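Local coordinates for protein mevalonate diphosphate decarboxylase (Legionella pneumophila, PDB 3LTO) that probably catalyses the ATP-dependent decarboxylation of mevalonate diphosphate to isopentenyl diphosphate in isoprenoid biosynthesis, at residues 29-34 / 150-155; 81-86 / 116-121; 268-273 / 305-310. All coordinates share one frame; numbering follows the deposited sequence.

Interaction 1: residues 29-34 / 150-155; sequences NSSLSY and SCRSFY. With SO4 (sulfate ion), chain C.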
loop_
_atom_site.group_PDB
_atom_site.type_symbol
_atom_site.label_atom_id
_atom_site.label_comp_id
_atom_site.label_asym_id
_atom_site.label_seq_id
_atom_site.Cartn_x
_atom_site.Cartn_y
_atom_site.Cartn_z
ATOM N N ASN A 29 -11.477 -2.816 -0.575
ATOM C CA ASN A 29 -11.321 -3.825 0.451
ATOM C C ASN A 29 -10.272 -4.822 0.024
ATOM O O ASN A 29 -9.943 -4.931 -1.153
ATOM C CB ASN A 29 -12.650 -4.529 0.788
ATOM C CG ASN A 29 -13.285 -5.218 -0.404
ATOM O OD1 ASN A 29 -14.214 -4.685 -1.019
ATOM N ND2 ASN A 29 -12.793 -6.409 -0.735
ATOM N N SER A 30 -9.716 -5.521 1.000
ATOM C CA SER A 30 -8.704 -6.512 0.722
ATOM C C SER A 30 -9.342 -7.688 -0.000
ATOM O O SER A 30 -10.575 -7.810 -0.063
ATOM C CB SER A 30 -8.072 -6.997 2.025
ATOM O OG SER A 30 -7.434 -5.933 2.702
ATOM N N SER A 31 -8.490 -8.547 -0.545
ATOM C CA SER A 31 -8.937 -9.742 -1.242
ATOM C C SER A 31 -7.972 -10.885 -0.941
ATOM O O SER A 31 -6.777 -10.663 -0.729
ATOM C CB SER A 31 -9.032 -9.483 -2.751
ATOM O OG SER A 31 -7.793 -9.055 -3.304
ATOM N N LEU A 32 -8.504 -12.103 -0.898
ATOM C CA LEU A 32 -7.724 -13.307 -0.615
ATOM C C LEU A 32 -8.031 -14.382 -1.659
ATOM O O LEU A 32 -9.199 -14.721 -1.884
ATOM C CB LEU A 32 -8.076 -13.847 0.774
ATOM C CG LEU A 32 -7.431 -15.174 1.163
ATOM C CD1 LEU A 32 -6.015 -14.935 1.637
ATOM C CD2 LEU A 32 -8.232 -15.824 2.259
ATOM N N SER A 33 -6.994 -14.933 -2.284
ATOM C CA SER A 33 -7.210 -15.948 -3.301
ATOM C C SER A 33 -6.252 -17.128 -3.218
ATOM O O SER A 33 -5.184 -17.042 -2.612
ATOM C CB SER A 33 -7.113 -15.316 -4.693
ATOM O OG SER A 33 -5.821 -14.769 -4.904
ATOM N N TYR A 34 -6.660 -18.234 -3.832
ATOM C CA TYR A 34 -5.848 -19.438 -3.874
ATOM C C TYR A 34 -5.201 -19.457 -5.254
ATOM O O TYR A 34 -5.876 -19.219 -6.256
ATOM C CB TYR A 34 -6.715 -20.683 -3.712
ATOM C CG TYR A 34 -5.909 -21.966 -3.674
ATOM C CD1 TYR A 34 -4.956 -22.180 -2.679
ATOM C CD2 TYR A 34 -6.079 -22.952 -4.644
ATOM C CE1 TYR A 34 -4.191 -23.340 -2.653
ATOM C CE2 TYR A 34 -5.313 -24.117 -4.625
ATOM C CZ TYR A 34 -4.373 -24.302 -3.627
ATOM O OH TYR A 34 -3.603 -25.444 -3.606
ATOM N N SER A 150 -4.875 -9.848 -11.399
ATOM C CA SER A 150 -3.586 -10.421 -11.758
ATOM C C SER A 150 -2.447 -10.254 -10.754
ATOM O O SER A 150 -1.543 -11.089 -10.727
ATOM C CB SER A 150 -3.134 -9.905 -13.128
ATOM O OG SER A 150 -2.663 -8.578 -13.048
ATOM N N CYS A 151 -2.473 -9.200 -9.937
ATOM C CA CYS A 151 -1.386 -8.999 -8.979
ATOM C C CYS A 151 -1.299 -10.129 -7.968
ATOM O O CYS A 151 -0.240 -10.373 -7.389
ATOM C CB CYS A 151 -1.507 -7.639 -8.260
ATOM S SG CYS A 151 -2.741 -7.481 -6.933
ATOM N N ARG A 152 -2.412 -10.827 -7.772
ATOM C CA ARG A 152 -2.462 -11.949 -6.839
ATOM C C ARG A 152 -1.850 -13.222 -7.405
ATOM O O ARG A 152 -1.571 -14.169 -6.659
ATOM C CB ARG A 152 -3.899 -12.246 -6.437
ATOM C CG ARG A 152 -4.468 -11.307 -5.416
ATOM C CD ARG A 152 -5.754 -11.875 -4.868
ATOM N NE ARG A 152 -6.908 -11.101 -5.283
ATOM C CZ ARG A 152 -7.736 -11.438 -6.262
ATOM N NH1 ARG A 152 -7.550 -12.551 -6.947
ATOM N NH2 ARG A 152 -8.759 -10.648 -6.544
ATOM N N SER A 153 -1.640 -13.257 -8.719
ATOM C CA SER A 153 -1.066 -14.448 -9.339
ATOM C C SER A 153 0.451 -14.564 -9.191
ATOM O O SER A 153 1.030 -15.583 -9.554
ATOM C CB SER A 153 -1.450 -14.512 -10.819
ATOM O OG SER A 153 -2.822 -14.840 -10.957
ATOM N N PHE A 154 1.078 -13.522 -8.647
ATOM C CA PHE A 154 2.523 -13.487 -8.439
ATOM C C PHE A 154 2.944 -14.138 -7.118
ATOM O O PHE A 154 4.129 -14.143 -6.767
ATOM C CB PHE A 154 3.011 -12.032 -8.467
ATOM C CG PHE A 154 3.008 -11.425 -9.838
ATOM C CD1 PHE A 154 4.143 -11.487 -10.639
ATOM C CD2 PHE A 154 1.846 -10.868 -10.365
ATOM C CE1 PHE A 154 4.121 -11.011 -11.949
ATOM C CE2 PHE A 154 1.813 -10.387 -11.680
ATOM C CZ PHE A 154 2.952 -10.461 -12.470
ATOM N N TYR A 155 1.975 -14.678 -6.386
ATOM C CA TYR A 155 2.259 -15.310 -5.102
ATOM C C TYR A 155 1.498 -16.621 -5.005
ATOM O O TYR A 155 0.483 -16.798 -5.668
ATOM C CB TYR A 155 1.841 -14.370 -3.966
ATOM C CG TYR A 155 2.433 -12.985 -4.115
ATOM C CD1 TYR A 155 3.706 -12.691 -3.626
ATOM C CD2 TYR A 155 1.746 -11.986 -4.809
ATOM C CE1 TYR A 155 4.285 -11.442 -3.827
ATOM C CE2 TYR A 155 2.319 -10.730 -5.018
ATOM C CZ TYR A 155 3.590 -10.468 -4.526
ATOM O OH TYR A 155 4.179 -9.246 -4.759
HETATM S S SO4 C . -11.785 -10.979 -7.691
HETATM O O1 SO4 C . -11.412 -10.893 -6.269
HETATM O O2 SO4 C . -10.558 -11.134 -8.478
HETATM O O3 SO4 C . -12.663 -12.142 -7.881
HETATM O O4 SO4 C . -12.487 -9.769 -8.136
HETATM O O HOH W 1 -3.246 -16.076 -5.535
#
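Ser33 and Arg152 bring their CA atoms to 7.1 Å, where extended strand residues 31-34 pass the loop 150-155. Ser31 and Ser33 point toward the loop, Leu32 and Tyr34 away. Arg152 reaches across the strand's serine side, and its chain bends at chi3 (-111°) before the guanidinium. Arg152 NE donates to Ser31 OG at 3.0 Å. The bond is bent to 157°, and the hydroxyl oxygen sits at the guanidinium edge, tilted slightly out of its plane. Ser31 would thus limit the guanidinium's rotation, from the second shell of the sulfate site. At Ser33 the link is a water, 3.0 Å from Ser33 OG, that donates to Arg152 O at 2.8 Å. Strand 31-47 pairs antiparallel with strand 158-162, through Ser31 with Trp161 and Ser33 with Ala159, in the sheet of the N-terminal, S5-like domain of the GHMP kinase superfamily. Arg152 NH2 gives a nearly straight bond (173°) to sulfate O2 at 2.7 Å, in the guanidinium plane. Tyr16 N, Met17 N and Ser149 OG also bind this sulfate, probably from the crystallisation liquor. The pocket is consistent with the site that takes the substrate diphosphate in relatives.

Interaction 2: residues 81-86 / 116-121; sequences VRLKEY and ALTKCA
In Leu83, chi1 of -63° places CG beside the backbone N, and chi2 of 177° stretches CD1 away from CA and onto helix segment 116-121. That single methyl carries most of the contact. Leu83 CD1 presses on Ala121 CB at 3.5 Å, closer than usual for two carbons. It also lies against the backbone of the facing helix, with Thr118 CA 3.7 Å from Leu83 CD1. The carbonyl of Leu117 borders the same spot, its O atom 4.0 Å from Leu83 CD1. The side chain of Leu117 is a looser neighbour: Leu117 CG is 4.5 Å from Leu83 CD1. Leu83 CD1 therefore rests between positions one turn apart on helix 110-129. The small Ala121 lets the leucine come close, and the CA atoms of Leu83 and Ala121 are 6.9 Å apart. The two helix segments run in roughly the same direction, at 31°, with axes 10.3 Å apart. They belong to the helical layer of the N-terminal domain of the GHMP superfamily. Helix 110-129 follows the serine- and glycine-rich loop typical of these enzymes and lies on strand 31-47, with Ala121 touching Leu45. Leu142 of helix 136-144 also packs on Leu83. Thr118 OG1 turns to other partners: it is hydrogen-bonded to His79 NE2, one turn before Leu83, and to Phe114 O of its own helix.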
loop_
_atom_site.group_PDB
_atom_site.type_symbol
_atom_site.label_atom_id
_atom_site.label_comp_id
_atom_site.label_asym_id
_atom_site.label_seq_id
_atom_site.Cartn_x
_atom_site.Cartn_y
_atom_site.Cartn_z
ATOM N N VAL A 81 2.102 -1.449 -23.804
ATOM C CA VAL A 81 2.575 -0.080 -24.018
ATOM C C VAL A 81 3.026 0.483 -22.679
ATOM O O VAL A 81 4.105 1.068 -22.554
ATOM C CB VAL A 81 1.448 0.817 -24.592
ATOM C CG1 VAL A 81 1.871 2.284 -24.578
ATOM C CG2 VAL A 81 1.108 0.376 -26.020
ATOM N N ARG A 82 2.182 0.281 -21.675
ATOM C CA ARG A 82 2.454 0.741 -20.324
ATOM C C ARG A 82 3.792 0.178 -19.862
ATOM O O ARG A 82 4.619 0.898 -19.299
ATOM C CB ARG A 82 1.325 0.278 -19.384
ATOM C CG ARG A 82 1.600 0.461 -17.893
ATOM C CD ARG A 82 0.402 0.014 -17.038
ATOM N NE ARG A 82 -0.814 0.715 -17.439
ATOM C CZ ARG A 82 -1.893 0.130 -17.952
ATOM N NH1 ARG A 82 -1.933 -1.188 -18.122
ATOM N NH2 ARG A 82 -2.922 0.874 -18.337
ATOM N N LEU A 83 4.007 -1.108 -20.108
ATOM C CA LEU A 83 5.250 -1.747 -19.692
ATOM C C LEU A 83 6.446 -1.216 -20.475
ATOM O O LEU A 83 7.515 -1.002 -19.911
ATOM C CB LEU A 83 5.136 -3.275 -19.831
ATOM C CG LEU A 83 4.052 -3.889 -18.933
ATOM C CD1 LEU A 83 3.954 -5.388 -19.172
ATOM C CD2 LEU A 83 4.374 -3.607 -17.473
ATOM N N LYS A 84 6.261 -0.983 -21.768
ATOM C CA LYS A 84 7.347 -0.472 -22.592
ATOM C C LYS A 84 7.754 0.926 -22.148
ATOM O O LYS A 84 8.940 1.267 -22.132
ATOM C CB LYS A 84 6.937 -0.452 -24.065
ATOM C CG LYS A 84 6.742 -1.828 -24.663
ATOM C CD LYS A 84 6.525 -1.753 -26.165
ATOM C CE LYS A 84 5.267 -0.970 -26.521
ATOM N NZ LYS A 84 5.023 -1.024 -27.988
ATOM N N GLU A 85 6.769 1.736 -21.783
ATOM C CA GLU A 85 7.056 3.090 -21.331
ATOM C C GLU A 85 7.784 3.046 -19.990
ATOM O O GLU A 85 8.661 3.864 -19.727
ATOM C CB GLU A 85 5.757 3.894 -21.220
ATOM C CG GLU A 85 4.974 3.897 -22.522
ATOM C CD GLU A 85 3.665 4.649 -22.437
ATOM O OE1 GLU A 85 2.981 4.562 -21.391
ATOM O OE2 GLU A 85 3.318 5.314 -23.432
ATOM N N TYR A 86 7.431 2.081 -19.147
ATOM C CA TYR A 86 8.083 1.952 -17.846
ATOM C C TYR A 86 9.585 1.721 -18.051
ATOM O O TYR A 86 10.408 2.234 -17.297
ATOM C CB TYR A 86 7.475 0.783 -17.062
ATOM C CG TYR A 86 8.181 0.465 -15.757
ATOM C CD1 TYR A 86 8.035 1.283 -14.638
ATOM C CD2 TYR A 86 8.994 -0.663 -15.645
ATOM C CE1 TYR A 86 8.683 0.983 -13.431
ATOM C CE2 TYR A 86 9.648 -0.974 -14.449
ATOM C CZ TYR A 86 9.487 -0.148 -13.346
ATOM O OH TYR A 86 10.126 -0.460 -12.164
ATOM N N ALA A 116 1.147 -13.060 -17.006
ATOM C CA ALA A 116 2.079 -13.640 -17.984
ATOM C C ALA A 116 2.672 -12.541 -18.869
ATOM O O ALA A 116 3.873 -12.509 -19.108
ATOM C CB ALA A 116 1.362 -14.671 -18.860
ATOM N N LEU A 117 1.822 -11.647 -19.364
ATOM C CA LEU A 117 2.295 -10.554 -20.198
ATOM C C LEU A 117 3.292 -9.698 -19.413
ATOM O O LEU A 117 4.333 -9.305 -19.934
ATOM C CB LEU A 117 1.126 -9.670 -20.658
ATOM C CG LEU A 117 1.526 -8.412 -21.445
ATOM C CD1 LEU A 117 2.439 -8.785 -22.607
ATOM C CD2 LEU A 117 0.276 -7.714 -21.964
ATOM N N THR A 118 2.967 -9.406 -18.157
ATOM C CA THR A 118 3.854 -8.596 -17.340
ATOM C C THR A 118 5.223 -9.257 -17.202
ATOM O O THR A 118 6.253 -8.616 -17.389
ATOM C CB THR A 118 3.279 -8.369 -15.930
ATOM O OG1 THR A 118 2.028 -7.678 -16.022
ATOM C CG2 THR A 118 4.255 -7.545 -15.098
ATOM N N LYS A 119 5.218 -10.543 -16.873
ATOM C CA LYS A 119 6.451 -11.306 -16.703
ATOM C C LYS A 119 7.262 -11.392 -17.989
ATOM O O LYS A 119 8.476 -11.165 -17.981
ATOM C CB LYS A 119 6.121 -12.715 -16.182
ATOM C CG LYS A 119 5.440 -12.676 -14.827
ATOM C CD LYS A 119 4.836 -14.011 -14.414
ATOM C CE LYS A 119 5.882 -15.019 -13.976
ATOM N NZ LYS A 119 5.241 -16.206 -13.335
ATOM N N CYS A 120 6.601 -11.705 -19.099
ATOM C CA CYS A 120 7.309 -11.806 -20.369
ATOM C C CYS A 120 7.873 -10.450 -20.823
ATOM O O CYS A 120 9.022 -10.369 -21.256
ATOM C CB CYS A 120 6.381 -12.363 -21.445
ATOM S SG CYS A 120 7.224 -12.842 -22.965
ATOM N N ALA A 121 7.072 -9.393 -20.718
ATOM C CA ALA A 121 7.525 -8.067 -21.134
ATOM C C ALA A 121 8.671 -7.603 -20.243
ATOM O O ALA A 121 9.618 -6.959 -20.709
ATOM C CB ALA A 121 6.361 -7.058 -21.083
#

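Interaction 3: residues 268-273 / 305-310; sequences EKFWNE and SDHLVG
Phe270 and His307 touch through one corner of each ring. Phe270 CD1 lies 4.0 Å from His307 CE1. The adjoining His307 ND1 is 4.2 Å from the same Phe270 CD1. The ring centroids are 5.9 Å apart and the planes are turned by 78°. The approach is oblique, and only ring atoms meet. At Phe270 the ring swings opposite the backbone N (chi1 -176°), out across the gap between helices. His307 keeps CG beside its backbone N (chi1 -57°) and leans its imidazole toward that ring. The backbones stay well apart, with 9.2 Å between the CA atoms of Phe270 and His307. The buried area is small, 78 Å² in all.

A third ring ties the pair together. Phe303, one turn before His307, meets Phe270 edge-to-face and also meets the imidazole. Val266, one turn before Phe270, packs on His307 too, and Leu299 touches Phe270. Glu273 lies further off: its OE1 is 5.6 Å from His307 NE2, too far for a bond.

Behind Phe270, Trp271 stacks on Tyr232 of helix 228-247 and donates NE1 to Pro278 O. On the other side of the contact, residues 305-308 form a wider pi-type turn, and His307 O is held by Asn311 ND2. Helices 258-274 and 297-308 come before and after the hairpin strands 279-281 and 288-292 in the chain. With strands 177-182 and 313-314 the order is that of a ferredoxin-like fold, with further helices before helix 258-274, as in the C-terminal domain of the GHMP superfamily.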
loop_
_atom_site.group_PDB
_atom_site.type_symbol
_atom_site.label_atom_id
_atom_site.label_comp_id
_atom_site.label_asym_id
_atom_site.label_seq_id
_atom_site.Cartn_x
_atom_site.Cartn_y
_atom_site.Cartn_z
ATOM N N GLU A 268 -25.233 -28.197 -0.377
ATOM C CA GLU A 268 -25.620 -27.921 1.001
ATOM C C GLU A 268 -26.110 -29.199 1.666
ATOM O O GLU A 268 -25.680 -29.539 2.766
ATOM C CB GLU A 268 -26.727 -26.872 1.057
ATOM C CG GLU A 268 -26.333 -25.514 0.572
ATOM C CD GLU A 268 -27.448 -24.502 0.742
ATOM O OE1 GLU A 268 -28.516 -24.671 0.118
ATOM O OE2 GLU A 268 -27.257 -23.537 1.506
ATOM N N LYS A 269 -27.020 -29.899 0.994
ATOM C CA LYS A 269 -27.559 -31.143 1.527
ATOM C C LYS A 269 -26.422 -32.140 1.722
ATOM O O LYS A 269 -26.404 -32.878 2.703
ATOM C CB LYS A 269 -28.610 -31.731 0.577
ATOM C CG LYS A 269 -29.929 -30.967 0.520
ATOM C CD LYS A 269 -30.856 -31.565 -0.542
ATOM C CE LYS A 269 -32.193 -30.837 -0.633
ATOM N NZ LYS A 269 -33.026 -31.025 0.592
ATOM N N PHE A 270 -25.478 -32.164 0.780
ATOM C CA PHE A 270 -24.336 -33.072 0.880
ATOM C C PHE A 270 -23.575 -32.762 2.166
ATOM O O PHE A 270 -23.231 -33.668 2.916
ATOM C CB PHE A 270 -23.395 -32.909 -0.319
ATOM C CG PHE A 270 -22.251 -33.889 -0.327
ATOM C CD1 PHE A 270 -22.444 -35.205 -0.753
ATOM C CD2 PHE A 270 -20.981 -33.503 0.102
ATOM C CE1 PHE A 270 -21.390 -36.123 -0.753
ATOM C CE2 PHE A 270 -19.923 -34.418 0.105
ATOM C CZ PHE A 270 -20.129 -35.727 -0.324
ATOM N N TRP A 271 -23.332 -31.474 2.412
ATOM C CA TRP A 271 -22.620 -31.010 3.604
ATOM C C TRP A 271 -23.342 -31.397 4.900
ATOM O O TRP A 271 -22.702 -31.780 5.882
ATOM C CB TRP A 271 -22.460 -29.479 3.581
ATOM C CG TRP A 271 -21.072 -28.969 3.232
ATOM C CD1 TRP A 271 -20.642 -28.523 2.014
ATOM C CD2 TRP A 271 -19.955 -28.829 4.125
ATOM N NE1 TRP A 271 -19.334 -28.110 2.094
ATOM C CE2 TRP A 271 -18.886 -28.285 3.376
ATOM C CE3 TRP A 271 -19.756 -29.107 5.485
ATOM C CZ2 TRP A 271 -17.630 -28.014 3.943
ATOM C CZ3 TRP A 271 -18.500 -28.836 6.053
ATOM C CH2 TRP A 271 -17.458 -28.295 5.280
ATOM N N ASN A 272 -24.669 -31.281 4.905
ATOM C CA ASN A 272 -25.461 -31.616 6.088
ATOM C C ASN A 272 -25.387 -33.106 6.375
ATOM O O ASN A 272 -25.270 -33.529 7.524
ATOM C CB ASN A 272 -26.925 -31.220 5.884
ATOM C CG ASN A 272 -27.100 -29.733 5.658
ATOM O OD1 ASN A 272 -26.596 -28.911 6.422
ATOM N ND2 ASN A 272 -27.828 -29.379 4.608
ATOM N N GLU A 273 -25.457 -33.887 5.307
ATOM C CA GLU A 273 -25.415 -35.337 5.372
ATOM C C GLU A 273 -24.051 -35.872 5.811
ATOM O O GLU A 273 -23.966 -36.665 6.743
ATOM C CB GLU A 273 -25.765 -35.915 3.995
ATOM C CG GLU A 273 -25.801 -37.435 3.937
ATOM C CD GLU A 273 -25.576 -37.976 2.531
ATOM O OE1 GLU A 273 -26.216 -37.480 1.578
ATOM O OE2 GLU A 273 -24.757 -38.905 2.378
ATOM N N SER A 305 -19.252 -38.453 -8.286
ATOM C CA SER A 305 -19.942 -39.659 -8.712
ATOM C C SER A 305 -21.434 -39.580 -8.422
ATOM O O SER A 305 -22.259 -39.768 -9.315
ATOM C CB SER A 305 -19.361 -40.888 -7.997
ATOM O OG SER A 305 -17.996 -41.099 -8.331
ATOM N N ASP A 306 -21.774 -39.284 -7.173
ATOM C CA ASP A 306 -23.170 -39.234 -6.766
ATOM C C ASP A 306 -24.002 -38.020 -7.183
ATOM O O ASP A 306 -25.230 -38.108 -7.209
ATOM C CB ASP A 306 -23.292 -39.416 -5.243
ATOM C CG ASP A 306 -22.768 -40.759 -4.766
ATOM O OD1 ASP A 306 -22.701 -41.708 -5.574
ATOM O OD2 ASP A 306 -22.430 -40.874 -3.570
ATOM N N HIS A 307 -23.369 -36.898 -7.514
ATOM C CA HIS A 307 -24.160 -35.727 -7.883
ATOM C C HIS A 307 -23.743 -34.900 -9.098
ATOM O O HIS A 307 -24.511 -34.059 -9.554
ATOM C CB HIS A 307 -24.295 -34.787 -6.677
ATOM C CG HIS A 307 -24.891 -35.434 -5.467
ATOM N ND1 HIS A 307 -24.125 -36.025 -4.487
ATOM C CD2 HIS A 307 -26.180 -35.590 -5.080
ATOM C CE1 HIS A 307 -24.914 -36.515 -3.546
ATOM N NE2 HIS A 307 -26.166 -36.264 -3.882
ATOM N N LEU A 308 -22.548 -35.127 -9.629
ATOM C CA LEU A 308 -22.080 -34.356 -10.785
ATOM C C LEU A 308 -22.160 -35.108 -12.107
ATOM O O LEU A 308 -22.658 -34.582 -13.104
ATOM C CB LEU A 308 -20.644 -33.891 -10.547
ATOM C CG LEU A 308 -20.416 -32.469 -10.029
ATOM C CD1 LEU A 308 -21.629 -31.961 -9.272
ATOM C CD2 LEU A 308 -19.171 -32.459 -9.158
ATOM N N VAL A 309 -21.657 -36.334 -12.112
ATOM C CA VAL A 309 -21.672 -37.164 -13.307
ATOM C C VAL A 309 -23.084 -37.297 -13.869
ATOM O O VAL A 309 -24.034 -37.588 -13.135
ATOM C CB VAL A 309 -21.131 -38.561 -12.997
ATOM C CG1 VAL A 309 -21.315 -39.466 -14.192
ATOM C CG2 VAL A 309 -19.665 -38.464 -12.605
ATOM N N GLY A 310 -23.215 -37.071 -15.172
ATOM C CA GLY A 310 -24.512 -37.181 -15.813
ATOM C C GLY A 310 -25.394 -35.956 -15.669
ATOM O O GLY A 310 -26.457 -35.884 -16.286
#

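Overall arrangement
Interactions 1 and 2 belong to the N-terminal domain, with centres about 19 Å apart. Interaction 2 is nested within the chain loop closed by interaction 1. They touch directly: Phe154 CE1 packs on Lys119 CG at 3.6 Å. Strand 31-47 joins them further, carrying Ser31 and Ser33 at its start and supporting helix 110-129 later on. Interaction 3 follows in the C-terminal domain. Its centre is about 30 Å from that of interaction 1 and about 44 Å from that of interaction 2, on the opposite side of the chain's centre from interaction 2. Of the three, interaction 1 lies nearest the chain's centre, about 8 Å from it. Its Ser30 OG is hydrogen-bonded to Gly310 O of the second subunit.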